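PDB 3D72: vivid PAS protein VVD from Neurospora crassa, which acts as a blue-light photoreceptor of the LOV family, forming a rapidly exchanging dimer when light activates its flavin-bearing domain. Local coordinates for residues 81-84 and 88-91; 114-117 and 123-126; 133-136 and 140-143. The protein carries 1 engineered substitution. All blocks are in the same frame, centred on the assembly; numbering follows the deposited sequence.

Interaction 1: residues 81-84 and 88-91; sequences GMVK and TRKY. With FAD (flavin-adenine dinucleotide), chain C.
V83 and R89 meet where two pieces of one loop, both between helices 65-68 and 94-106, come together beside the pyrophosphate of FAD. T88 opens the second piece by laying its backbone against the adenosine ribose, its CA 3.7 Å from FAD O3B. R89 then does most of the work. Its side chain bends twice, at chi2 (62°) and chi3 (148°), and this turns the guanidinium edge-on to the phosphates. NH1 donates to FAD O2P at 2.7 Å, reaching the phosphate on the flavin side. NH2 serves the adenosine phosphate with a straighter bond to O1A at 3.1 Å (N-H...O 166°), O1A lying in the guanidinium plane; a weak bond to the ribose ester oxygen O5B accompanies it. The face of the group is met by V83, whose side chain crosses that of R89 at about a right angle and sets CG1 3.3 Å from R89 NE; over the same face K84 O stands 4.2 Å from R89 NH2. Beyond the two segments, Q77 OE1 takes the NE hydrogen and S87 O accepts from NH2, so the protein also fixes the plane's rotation. One arginine therefore bridges both phosphates of the dinucleotide, with R74 as a second positive residue bound to FAD, and the R89 charge probably offsets that of the pyrophosphate while a V83 methyl packs on one face.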
loop_
_atom_site.group_PDB
_atom_site.type_symbol
_atom_site.label_atom_id
_atom_site.label_comp_id
_atom_site.label_asym_id
_atom_site.label_seq_id
_atom_site.Cartn_x
_atom_site.Cartn_y
_atom_site.Cartn_z
ATOM N N GLY A 81 29.634 -14.012 3.950
ATOM C CA GLY A 81 29.166 -12.761 3.379
ATOM C C GLY A 81 30.129 -12.123 2.398
ATOM O O GLY A 81 30.070 -10.917 2.164
ATOM N N MET A 82 31.007 -12.934 1.814
ATOM C CA MET A 82 31.995 -12.448 0.856
ATOM C C MET A 82 31.735 -13.029 -0.533
ATOM O O MET A 82 32.110 -14.167 -0.818
ATOM C CB MET A 82 33.399 -12.845 1.318
ATOM C CG MET A 82 33.690 -12.522 2.776
ATOM S SD MET A 82 33.821 -10.757 3.120
ATOM C CE MET A 82 35.498 -10.671 3.752
ATOM N N VAL A 83 31.089 -12.252 -1.397
ATOM C CA VAL A 83 30.799 -12.710 -2.748
ATOM C C VAL A 83 31.143 -11.633 -3.767
ATOM O O VAL A 83 30.457 -10.620 -3.869
ATOM C CB VAL A 83 29.309 -13.077 -2.924
ATOM C CG1 VAL A 83 29.089 -13.699 -4.296
ATOM C CG2 VAL A 83 28.874 -14.028 -1.829
ATOM N N LYS A 84 32.213 -11.857 -4.523
ATOM C CA LYS A 84 32.634 -10.897 -5.531
ATOM C C LYS A 84 31.769 -11.009 -6.784
ATOM O O LYS A 84 31.350 -12.098 -7.173
ATOM C CB LYS A 84 34.107 -11.124 -5.884
ATOM C CG LYS A 84 35.070 -10.991 -4.701
ATOM C CD LYS A 84 35.001 -9.612 -4.028
ATOM C CE LYS A 84 33.879 -9.527 -2.992
ATOM N NZ LYS A 84 33.832 -8.197 -2.321
ATOM N N THR A 88 32.172 -17.273 -9.509
ATOM C CA THR A 88 31.412 -18.503 -9.580
ATOM C C THR A 88 31.145 -18.882 -8.142
ATOM O O THR A 88 32.073 -19.190 -7.367
ATOM C CB THR A 88 32.189 -19.624 -10.290
ATOM O OG1 THR A 88 32.533 -19.192 -11.614
ATOM C CG2 THR A 88 31.331 -20.874 -10.395
ATOM N N ARG A 89 29.873 -18.829 -7.767
ATOM C CA ARG A 89 29.506 -19.180 -6.403
ATOM C C ARG A 89 29.767 -20.600 -6.135
ATOM O O ARG A 89 29.597 -21.461 -6.991
ATOM C CB ARG A 89 28.038 -18.884 -6.117
ATOM C CG ARG A 89 27.815 -17.493 -5.659
ATOM C CD ARG A 89 28.223 -16.517 -6.732
ATOM N NE ARG A 89 27.379 -15.336 -6.644
ATOM C CZ ARG A 89 27.354 -14.353 -7.531
ATOM N NH1 ARG A 89 26.533 -13.333 -7.347
ATOM N NH2 ARG A 89 28.146 -14.381 -8.593
ATOM N N LYS A 90 30.144 -20.874 -4.905
ATOM C CA LYS A 90 30.426 -22.226 -4.685
ATOM C C LYS A 90 29.333 -22.963 -3.917
ATOM O O LYS A 90 29.473 -24.135 -3.634
ATOM C CB LYS A 90 31.839 -22.348 -4.119
ATOM C CG LYS A 90 32.079 -22.123 -2.650
ATOM C CD LYS A 90 33.188 -21.083 -2.432
ATOM C CE LYS A 90 34.236 -21.055 -3.541
ATOM N NZ LYS A 90 35.196 -19.940 -3.340
ATOM N N TYR A 91 28.234 -22.280 -3.613
ATOM C CA TYR A 91 27.100 -22.887 -2.896
ATOM C C TYR A 91 25.779 -22.561 -3.573
ATOM O O TYR A 91 24.711 -23.008 -3.130
ATOM C CB TYR A 91 27.069 -22.378 -1.463
ATOM C CG TYR A 91 28.332 -22.676 -0.727
ATOM C CD1 TYR A 91 28.783 -23.989 -0.610
ATOM C CD2 TYR A 91 29.091 -21.659 -0.158
ATOM C CE1 TYR A 91 29.964 -24.288 0.060
ATOM C CE2 TYR A 91 30.273 -21.946 0.517
ATOM C CZ TYR A 91 30.705 -23.261 0.623
ATOM O OH TYR A 91 31.868 -23.553 1.290
HETATM P PA FAD C . 26.855 -12.249 -11.393
HETATM O O1A FAD C . 27.764 -11.862 -10.280
HETATM O O2A FAD C . 27.170 -11.738 -12.748
HETATM O O5B FAD C . 26.758 -13.833 -11.414
HETATM C C5B FAD C . 25.983 -14.574 -12.379
HETATM C C4B FAD C . 26.360 -16.046 -12.236
HETATM O O4B FAD C . 25.632 -16.763 -13.249
HETATM C C3B FAD C . 27.859 -16.364 -12.427
HETATM O O3B FAD C . 28.439 -17.086 -11.371
HETATM C C2B FAD C . 27.948 -17.096 -13.761
HETATM O O2B FAD C . 28.873 -18.148 -13.865
HETATM C C1B FAD C . 26.514 -17.525 -14.085
HETATM N N9A FAD C . 26.105 -17.258 -15.451
HETATM C C8A FAD C . 26.043 -16.050 -16.088
HETATM N N7A FAD C . 25.645 -16.117 -17.338
HETATM C C5A FAD C . 25.456 -17.473 -17.545
HETATM C C6A FAD C . 25.018 -18.213 -18.701
HETATM N N6A FAD C . 24.731 -17.607 -19.857
HETATM N N1A FAD C . 24.920 -19.569 -18.597
HETATM C C2A FAD C . 25.223 -20.154 -17.406
HETATM N N3A FAD C . 25.632 -19.566 -16.258
HETATM C C4A FAD C . 25.732 -18.175 -16.419
HETATM N N1 FAD C . 20.177 -12.351 -3.839
HETATM C C2 FAD C . 20.196 -13.218 -2.795
HETATM O O2 FAD C . 20.953 -14.206 -2.763
HETATM N N3 FAD C . 19.322 -13.017 -1.715
HETATM C C4 FAD C . 18.423 -11.955 -1.600
HETATM O O4 FAD C . 17.678 -11.874 -0.596
HETATM C C4X FAD C . 18.401 -11.066 -2.695
HETATM N N5 FAD C . 17.530 -9.962 -2.651
HETATM C C5X FAD C . 17.533 -9.097 -3.732
HETATM C C6 FAD C . 16.655 -7.969 -3.708
HETATM C C7 FAD C . 16.631 -7.051 -4.730
HETATM C C7M FAD C . 15.635 -5.889 -4.615
HETATM C C8 FAD C . 17.522 -7.172 -5.825
HETATM C C8M FAD C . 17.564 -6.181 -6.970
HETATM C C9 FAD C . 18.412 -8.306 -5.873
HETATM C C9A FAD C . 18.442 -9.265 -4.847
HETATM N N10 FAD C . 19.317 -10.427 -4.861
HETATM C C10 FAD C . 19.321 -11.275 -3.777
HETATM C "C1'" FAD C . 20.229 -10.728 -6.000
HETATM C "C2'" FAD C . 21.604 -10.112 -6.084
HETATM O "O2'" FAD C . 21.534 -8.767 -5.597
HETATM C "C3'" FAD C . 22.068 -10.220 -7.556
HETATM O "O3'" FAD C . 21.151 -9.497 -8.376
HETATM C "C4'" FAD C . 22.130 -11.700 -8.064
HETATM O "O4'" FAD C . 23.128 -12.397 -7.343
HETATM C "C5'" FAD C . 22.413 -11.806 -9.571
HETATM O "O5'" FAD C . 23.254 -10.735 -10.029
HETATM P P FAD C . 24.835 -10.760 -9.886
HETATM O O1P FAD C . 25.277 -9.380 -10.099
HETATM O O2P FAD C . 25.233 -11.382 -8.599
HETATM O O3P FAD C . 25.406 -11.672 -11.077
#

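Interaction 2: residues 114-117 and 123-126. With FAD (flavin-adenine dinucleotide), chain C.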
loop_
_atom_site.group_PDB
_atom_site.type_symbol
_atom_site.label_atom_id
_atom_site.label_comp_id
_atom_site.label_asym_id
_atom_site.label_seq_id
_atom_site.Cartn_x
_atom_site.Cartn_y
_atom_site.Cartn_z
ATOM N N VAL A 114 16.751 -19.480 -3.718
ATOM C CA VAL A 114 18.201 -19.389 -3.737
ATOM C C VAL A 114 18.785 -19.714 -2.376
ATOM O O VAL A 114 18.244 -19.327 -1.343
ATOM C CB VAL A 114 18.666 -17.965 -4.174
ATOM C CG1 VAL A 114 18.168 -16.919 -3.197
ATOM C CG2 VAL A 114 20.190 -17.918 -4.267
ATOM N N VAL A 115 19.887 -20.454 -2.376
ATOM C CA VAL A 115 20.534 -20.794 -1.125
ATOM C C VAL A 115 21.210 -19.541 -0.586
ATOM O O VAL A 115 21.966 -18.886 -1.298
ATOM C CB VAL A 115 21.586 -21.905 -1.318
ATOM C CG1 VAL A 115 22.372 -22.103 -0.032
ATOM C CG2 VAL A 115 20.893 -23.202 -1.709
ATOM N N ASN A 116 20.908 -19.209 0.667
ATOM C CA ASN A 116 21.477 -18.045 1.340
ATOM C C ASN A 116 21.991 -18.448 2.716
ATOM O O ASN A 116 21.728 -19.553 3.207
ATOM C CB ASN A 116 20.426 -16.932 1.509
ATOM C CG ASN A 116 20.267 -16.048 0.262
ATOM O OD1 ASN A 116 19.510 -15.076 0.284
ATOM N ND2 ASN A 116 20.976 -16.376 -0.814
ATOM N N PHE A 117 22.728 -17.547 3.348
ATOM C CA PHE A 117 23.287 -17.821 4.664
ATOM C C PHE A 117 23.089 -16.638 5.603
ATOM O O PHE A 117 23.295 -15.491 5.212
ATOM C CB PHE A 117 24.785 -18.127 4.538
ATOM C CG PHE A 117 25.090 -19.301 3.663
ATOM C CD1 PHE A 117 25.177 -20.582 4.199
ATOM C CD2 PHE A 117 25.259 -19.130 2.297
ATOM C CE1 PHE A 117 25.413 -21.682 3.380
ATOM C CE2 PHE A 117 25.493 -20.216 1.460
ATOM C CZ PHE A 117 25.574 -21.506 2.010
ATOM N N ARG A 123 22.683 -21.981 6.937
ATOM C CA ARG A 123 22.187 -22.119 5.574
ATOM C C ARG A 123 20.666 -22.210 5.535
ATOM O O ARG A 123 20.048 -22.875 6.368
ATOM C CB ARG A 123 22.766 -23.385 4.934
ATOM C CG ARG A 123 22.145 -23.763 3.598
ATOM C CD ARG A 123 22.651 -25.118 3.129
ATOM N NE ARG A 123 21.975 -25.591 1.922
ATOM C CZ ARG A 123 22.584 -25.780 0.757
ATOM N NH1 ARG A 123 23.883 -25.536 0.637
ATOM N NH2 ARG A 123 21.900 -26.211 -0.289
ATOM N N PHE A 124 20.066 -21.529 4.567
ATOM C CA PHE A 124 18.625 -21.587 4.393
ATOM C C PHE A 124 18.261 -21.354 2.938
ATOM O O PHE A 124 19.068 -20.843 2.157
ATOM C CB PHE A 124 17.894 -20.579 5.302
ATOM C CG PHE A 124 18.047 -19.132 4.903
ATOM C CD1 PHE A 124 19.170 -18.401 5.281
ATOM C CD2 PHE A 124 17.041 -18.492 4.184
ATOM C CE1 PHE A 124 19.285 -17.048 4.955
ATOM C CE2 PHE A 124 17.146 -17.141 3.854
ATOM C CZ PHE A 124 18.267 -16.419 4.236
ATOM N N VAL A 125 17.059 -21.777 2.564
ATOM C CA VAL A 125 16.581 -21.579 1.206
ATOM C C VAL A 125 15.686 -20.351 1.264
ATOM O O VAL A 125 14.698 -20.316 1.997
ATOM C CB VAL A 125 15.769 -22.787 0.698
ATOM C CG1 VAL A 125 15.376 -22.572 -0.758
ATOM C CG2 VAL A 125 16.597 -24.062 0.845
ATOM N N ASN A 126 16.057 -19.337 0.493
ATOM C CA ASN A 126 15.330 -18.078 0.449
ATOM C C ASN A 126 14.427 -18.043 -0.777
ATOM O O ASN A 126 14.902 -18.152 -1.905
ATOM C CB ASN A 126 16.357 -16.938 0.387
ATOM C CG ASN A 126 15.748 -15.559 0.563
ATOM O OD1 ASN A 126 14.538 -15.366 0.465
ATOM N ND2 ASN A 126 16.615 -14.573 0.809
HETATM P PA FAD C . 26.855 -12.249 -11.393
HETATM O O1A FAD C . 27.764 -11.862 -10.280
HETATM O O2A FAD C . 27.170 -11.738 -12.748
HETATM O O5B FAD C . 26.758 -13.833 -11.414
HETATM C C5B FAD C . 25.983 -14.574 -12.379
HETATM C C4B FAD C . 26.360 -16.046 -12.236
HETATM O O4B FAD C . 25.632 -16.763 -13.249
HETATM C C3B FAD C . 27.859 -16.364 -12.427
HETATM O O3B FAD C . 28.439 -17.086 -11.371
HETATM C C2B FAD C . 27.948 -17.096 -13.761
HETATM O O2B FAD C . 28.873 -18.148 -13.865
HETATM C C1B FAD C . 26.514 -17.525 -14.085
HETATM N N9A FAD C . 26.105 -17.258 -15.451
HETATM C C8A FAD C . 26.043 -16.050 -16.088
HETATM N N7A FAD C . 25.645 -16.117 -17.338
HETATM C C5A FAD C . 25.456 -17.473 -17.545
HETATM C C6A FAD C . 25.018 -18.213 -18.701
HETATM N N6A FAD C . 24.731 -17.607 -19.857
HETATM N N1A FAD C . 24.920 -19.569 -18.597
HETATM C C2A FAD C . 25.223 -20.154 -17.406
HETATM N N3A FAD C . 25.632 -19.566 -16.258
HETATM C C4A FAD C . 25.732 -18.175 -16.419
HETATM N N1 FAD C . 20.177 -12.351 -3.839
HETATM C C2 FAD C . 20.196 -13.218 -2.795
HETATM O O2 FAD C . 20.953 -14.206 -2.763
HETATM N N3 FAD C . 19.322 -13.017 -1.715
HETATM C C4 FAD C . 18.423 -11.955 -1.600
HETATM O O4 FAD C . 17.678 -11.874 -0.596
HETATM C C4X FAD C . 18.401 -11.066 -2.695
HETATM N N5 FAD C . 17.530 -9.962 -2.651
HETATM C C5X FAD C . 17.533 -9.097 -3.732
HETATM C C6 FAD C . 16.655 -7.969 -3.708
HETATM C C7 FAD C . 16.631 -7.051 -4.730
HETATM C C7M FAD C . 15.635 -5.889 -4.615
HETATM C C8 FAD C . 17.522 -7.172 -5.825
HETATM C C8M FAD C . 17.564 -6.181 -6.970
HETATM C C9 FAD C . 18.412 -8.306 -5.873
HETATM C C9A FAD C . 18.442 -9.265 -4.847
HETATM N N10 FAD C . 19.317 -10.427 -4.861
HETATM C C10 FAD C . 19.321 -11.275 -3.777
HETATM C "C1'" FAD C . 20.229 -10.728 -6.000
HETATM C "C2'" FAD C . 21.604 -10.112 -6.084
HETATM O "O2'" FAD C . 21.534 -8.767 -5.597
HETATM C "C3'" FAD C . 22.068 -10.220 -7.556
HETATM O "O3'" FAD C . 21.151 -9.497 -8.376
HETATM C "C4'" FAD C . 22.130 -11.700 -8.064
HETATM O "O4'" FAD C . 23.128 -12.397 -7.343
HETATM C "C5'" FAD C . 22.413 -11.806 -9.571
HETATM O "O5'" FAD C . 23.254 -10.735 -10.029
HETATM P P FAD C . 24.835 -10.760 -9.886
HETATM O O1P FAD C . 25.277 -9.380 -10.099
HETATM O O2P FAD C . 25.233 -11.382 -8.599
HETATM O O3P FAD C . 25.406 -11.672 -11.077
#
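The F124 ring carries N116 CB over one face, a CH-pi contact with the carbon 3.9 Å from the ring centroid, and the R123 guanidinium has V115 CG1 above its centre, 3.8 Å from R123 CZ. F124 CG sits between the backbone N and the carbonyl carbon (chi1 72°), which carries the ring across to N116. R123 instead runs out extended, and its CB touches F117 CE1. The N116 and N126 amides stand nearly perpendicular (82°): N126 ND2 donates to N116 OD1 at 3.0 Å from above the carbonyl plane. N116 OD1 also accepts from FAD N3 at 2.9 Å, almost straight, while its ND2 gives one hydrogen to FAD O2 at 2.9 Å and the other to V115 O. Four backbone bonds tie the antiparallel strands, in the hydrogen-bonded pairs V114–N126 and N116–F124. Replacing N116 with an alanine would probably leave flavin N3 and O2 without these mates and deprive N126 ND2 of its acceptor. N126 ND2 also lies 3.2 Å from FAD O4, and its OD1 is held by C148 N. The hairpin thus reads the polar rim of the isoalloxazine by complementary donors and acceptors, as in LOV domains generally.

Interaction 3: residues 133-136 and 140-143. With FAD (flavin-adenine dinucleotide), chain C.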
loop_
_atom_site.group_PDB
_atom_site.type_symbol
_atom_site.label_atom_id
_atom_site.label_comp_id
_atom_site.label_asym_id
_atom_site.label_seq_id
_atom_site.Cartn_x
_atom_site.Cartn_y
_atom_site.Cartn_z
ATOM N N VAL A 133 10.264 -1.126 -9.480
ATOM C CA VAL A 133 9.445 -0.039 -8.968
ATOM C C VAL A 133 9.715 1.310 -9.647
ATOM O O VAL A 133 10.869 1.693 -9.860
ATOM C CB VAL A 133 9.697 0.093 -7.438
ATOM C CG1 VAL A 133 8.923 1.253 -6.861
ATOM C CG2 VAL A 133 9.303 -1.208 -6.749
ATOM N N ARG A 134 8.643 2.019 -9.992
ATOM C CA ARG A 134 8.764 3.333 -10.624
ATOM C C ARG A 134 8.783 4.414 -9.553
ATOM O O ARG A 134 8.023 4.341 -8.588
ATOM C CB ARG A 134 7.565 3.591 -11.543
ATOM C CG ARG A 134 7.346 2.547 -12.615
ATOM C CD ARG A 134 6.020 2.795 -13.335
ATOM N NE ARG A 134 5.715 1.742 -14.299
ATOM C CZ ARG A 134 6.386 1.569 -15.428
ATOM N NH1 ARG A 134 7.388 2.381 -15.721
ATOM N NH2 ARG A 134 6.064 0.587 -16.256
ATOM N N ASP A 135 9.644 5.418 -9.701
ATOM C CA ASP A 135 9.649 6.505 -8.725
ATOM C C ASP A 135 8.763 7.638 -9.255
ATOM O O ASP A 135 7.924 7.407 -10.122
ATOM C CB ASP A 135 11.071 6.999 -8.444
ATOM C CG ASP A 135 11.743 7.582 -9.662
ATOM O OD1 ASP A 135 11.121 7.618 -10.742
ATOM O OD2 ASP A 135 12.908 8.006 -9.528
ATOM N N GLU A 136 8.947 8.856 -8.754
ATOM C CA GLU A 136 8.111 9.977 -9.188
ATOM C C GLU A 136 8.259 10.346 -10.661
ATOM O O GLU A 136 7.391 11.013 -11.227
ATOM C CB GLU A 136 8.375 11.210 -8.317
ATOM C CG GLU A 136 7.973 11.022 -6.861
ATOM C CD GLU A 136 6.474 10.819 -6.671
ATOM O OE1 GLU A 136 6.056 10.500 -5.535
ATOM O OE2 GLU A 136 5.713 10.983 -7.648
ATOM N N TYR A 140 11.307 3.149 -14.128
ATOM C CA TYR A 140 11.827 2.201 -13.144
ATOM C C TYR A 140 13.130 2.716 -12.548
ATOM O O TYR A 140 14.096 2.975 -13.274
ATOM C CB TYR A 140 12.042 0.832 -13.789
ATOM C CG TYR A 140 10.748 0.099 -14.070
ATOM C CD1 TYR A 140 9.831 -0.147 -13.049
ATOM C CD2 TYR A 140 10.448 -0.364 -15.348
ATOM C CE1 TYR A 140 8.647 -0.838 -13.291
ATOM C CE2 TYR A 140 9.262 -1.054 -15.603
ATOM C CZ TYR A 140 8.369 -1.286 -14.569
ATOM O OH TYR A 140 7.193 -1.958 -14.809
ATOM N N ARG A 141 13.154 2.861 -11.224
ATOM C CA ARG A 141 14.330 3.380 -10.519
ATOM C C ARG A 141 14.823 2.416 -9.438
ATOM O O ARG A 141 16.026 2.305 -9.180
ATOM C CB ARG A 141 13.980 4.736 -9.887
ATOM C CG ARG A 141 15.002 5.303 -8.886
ATOM C CD ARG A 141 16.335 5.577 -9.549
ATOM N NE ARG A 141 17.361 5.962 -8.579
ATOM C CZ ARG A 141 17.579 7.201 -8.141
ATOM N NH1 ARG A 141 18.538 7.423 -7.251
ATOM N NH2 ARG A 141 16.858 8.220 -8.593
ATOM N N TYR A 142 13.887 1.709 -8.818
ATOM C CA TYR A 142 14.241 0.780 -7.754
ATOM C C TYR A 142 13.720 -0.613 -8.026
ATOM O O TYR A 142 12.965 -0.843 -8.959
ATOM C CB TYR A 142 13.632 1.232 -6.426
ATOM C CG TYR A 142 14.019 2.619 -6.006
ATOM C CD1 TYR A 142 13.128 3.682 -6.121
ATOM C CD2 TYR A 142 15.288 2.871 -5.507
ATOM C CE1 TYR A 142 13.501 4.976 -5.746
ATOM C CE2 TYR A 142 15.671 4.157 -5.134
ATOM C CZ TYR A 142 14.776 5.196 -5.258
ATOM O OH TYR A 142 15.176 6.464 -4.918
ATOM N N SER A 143 14.136 -1.542 -7.182
ATOM C CA SER A 143 13.644 -2.908 -7.260
ATOM C C SER A 143 13.297 -3.264 -5.827
ATOM O O SER A 143 14.098 -3.015 -4.917
ATOM C CB SER A 143 14.710 -3.873 -7.776
ATOM O OG SER A 143 14.188 -5.200 -7.795
HETATM P PA FAD C . 26.855 -12.249 -11.393
HETATM O O1A FAD C . 27.764 -11.862 -10.280
HETATM O O2A FAD C . 27.170 -11.738 -12.748
HETATM O O5B FAD C . 26.758 -13.833 -11.414
HETATM C C5B FAD C . 25.983 -14.574 -12.379
HETATM C C4B FAD C . 26.360 -16.046 -12.236
HETATM O O4B FAD C . 25.632 -16.763 -13.249
HETATM C C3B FAD C . 27.859 -16.364 -12.427
HETATM O O3B FAD C . 28.439 -17.086 -11.371
HETATM C C2B FAD C . 27.948 -17.096 -13.761
HETATM O O2B FAD C . 28.873 -18.148 -13.865
HETATM C C1B FAD C . 26.514 -17.525 -14.085
HETATM N N9A FAD C . 26.105 -17.258 -15.451
HETATM C C8A FAD C . 26.043 -16.050 -16.088
HETATM N N7A FAD C . 25.645 -16.117 -17.338
HETATM C C5A FAD C . 25.456 -17.473 -17.545
HETATM C C6A FAD C . 25.018 -18.213 -18.701
HETATM N N6A FAD C . 24.731 -17.607 -19.857
HETATM N N1A FAD C . 24.920 -19.569 -18.597
HETATM C C2A FAD C . 25.223 -20.154 -17.406
HETATM N N3A FAD C . 25.632 -19.566 -16.258
HETATM C C4A FAD C . 25.732 -18.175 -16.419
HETATM N N1 FAD C . 20.177 -12.351 -3.839
HETATM C C2 FAD C . 20.196 -13.218 -2.795
HETATM O O2 FAD C . 20.953 -14.206 -2.763
HETATM N N3 FAD C . 19.322 -13.017 -1.715
HETATM C C4 FAD C . 18.423 -11.955 -1.600
HETATM O O4 FAD C . 17.678 -11.874 -0.596
HETATM C C4X FAD C . 18.401 -11.066 -2.695
HETATM N N5 FAD C . 17.530 -9.962 -2.651
HETATM C C5X FAD C . 17.533 -9.097 -3.732
HETATM C C6 FAD C . 16.655 -7.969 -3.708
HETATM C C7 FAD C . 16.631 -7.051 -4.730
HETATM C C7M FAD C . 15.635 -5.889 -4.615
HETATM C C8 FAD C . 17.522 -7.172 -5.825
HETATM C C8M FAD C . 17.564 -6.181 -6.970
HETATM C C9 FAD C . 18.412 -8.306 -5.873
HETATM C C9A FAD C . 18.442 -9.265 -4.847
HETATM N N10 FAD C . 19.317 -10.427 -4.861
HETATM C C10 FAD C . 19.321 -11.275 -3.777
HETATM C "C1'" FAD C . 20.229 -10.728 -6.000
HETATM C "C2'" FAD C . 21.604 -10.112 -6.084
HETATM O "O2'" FAD C . 21.534 -8.767 -5.597
HETATM C "C3'" FAD C . 22.068 -10.220 -7.556
HETATM O "O3'" FAD C . 21.151 -9.497 -8.376
HETATM C "C4'" FAD C . 22.130 -11.700 -8.064
HETATM O "O4'" FAD C . 23.128 -12.397 -7.343
HETATM C "C5'" FAD C . 22.413 -11.806 -9.571
HETATM O "O5'" FAD C . 23.254 -10.735 -10.029
HETATM P P FAD C . 24.835 -10.760 -9.886
HETATM O O1P FAD C . 25.277 -9.380 -10.099
HETATM O O2P FAD C . 25.233 -11.382 -8.599
HETATM O O3P FAD C . 25.406 -11.672 -11.077
HETATM O O HOH W 1 14.936 8.569 -10.761
HETATM O O HOH W 2 13.543 8.446 -6.304
#
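V133 holds R141 and Y142 through its backbone: its N donates to Y142 O at 2.8 Å, and its O receives both R141 N, at 2.9 Å, and Y142 N, at 3.2 Å. One carbonyl facing two successive N-H groups is the mark of a classic beta bulge, which shifts the register by one residue before R134 pairs with Y140. Next outward comes a cation-pi stack. The R134 guanidinium lies over a face of the Y140 ring, its CZ 4.0 Å from the ring centroid and the two planes 24° apart. With CG anti to the carbonyl carbon (chi1 -56°) and the chain extended from CG to NE, R134 reaches obliquely over the ring, setting NH1 above its centre and NH2 near the hydroxyl. The NH2 angle there is too poor for a hydrogen bond; the polar partner of R134 is G138 O, which accepts from NH1 and helps hold the group flat. D135 OD2 and R141 NH2 stay 4.1 Å apart, beyond a salt bridge. A water bound to R141 NH2 at 2.9 Å may link them, although its distance to the carboxylate is too short to be trusted. R141 finds its salt bridge through NE with D42, and D135 OD1 bonds to T137. Packing completes the contact: R141 CB lies against the D135 carboxylate, 3.5 Å from OD2, and V133 CB faces Y142 CB. At the flavin, S143 O lies 3.3 Å from the methyl carbon FAD C7M. In the five-stranded PAS sheet this hairpin joins strands 123-134 and 140-146. Helix 12-21 packs against V133, R134 and D135 through Y15 and Q18, and strand 38-42 lies beside Y142 through L40 and D42.

In the fold
The three contacts follow one another along the PAS domain and meet the same FAD at different parts. Interaction 1 grips the pyrophosphate, interaction 2 the pyrimidine edge of the isoalloxazine, and interaction 3 touches the dimethylbenzene end. Interactions 1 and 2 are neighbours, with centres about 12 Å apart, and they join directly where Y91 packs on V115 and F117 (Y91 O to V115 CB 3.8 Å). Interaction 3 lies on the opposite side of the chain's centre, its centre about 28 Å from interaction 1 and about 27 Å from interaction 2. Strand 123-134 nevertheless connects it to interaction 2, pairing with 110-117 near its start and with 140-146 near its end.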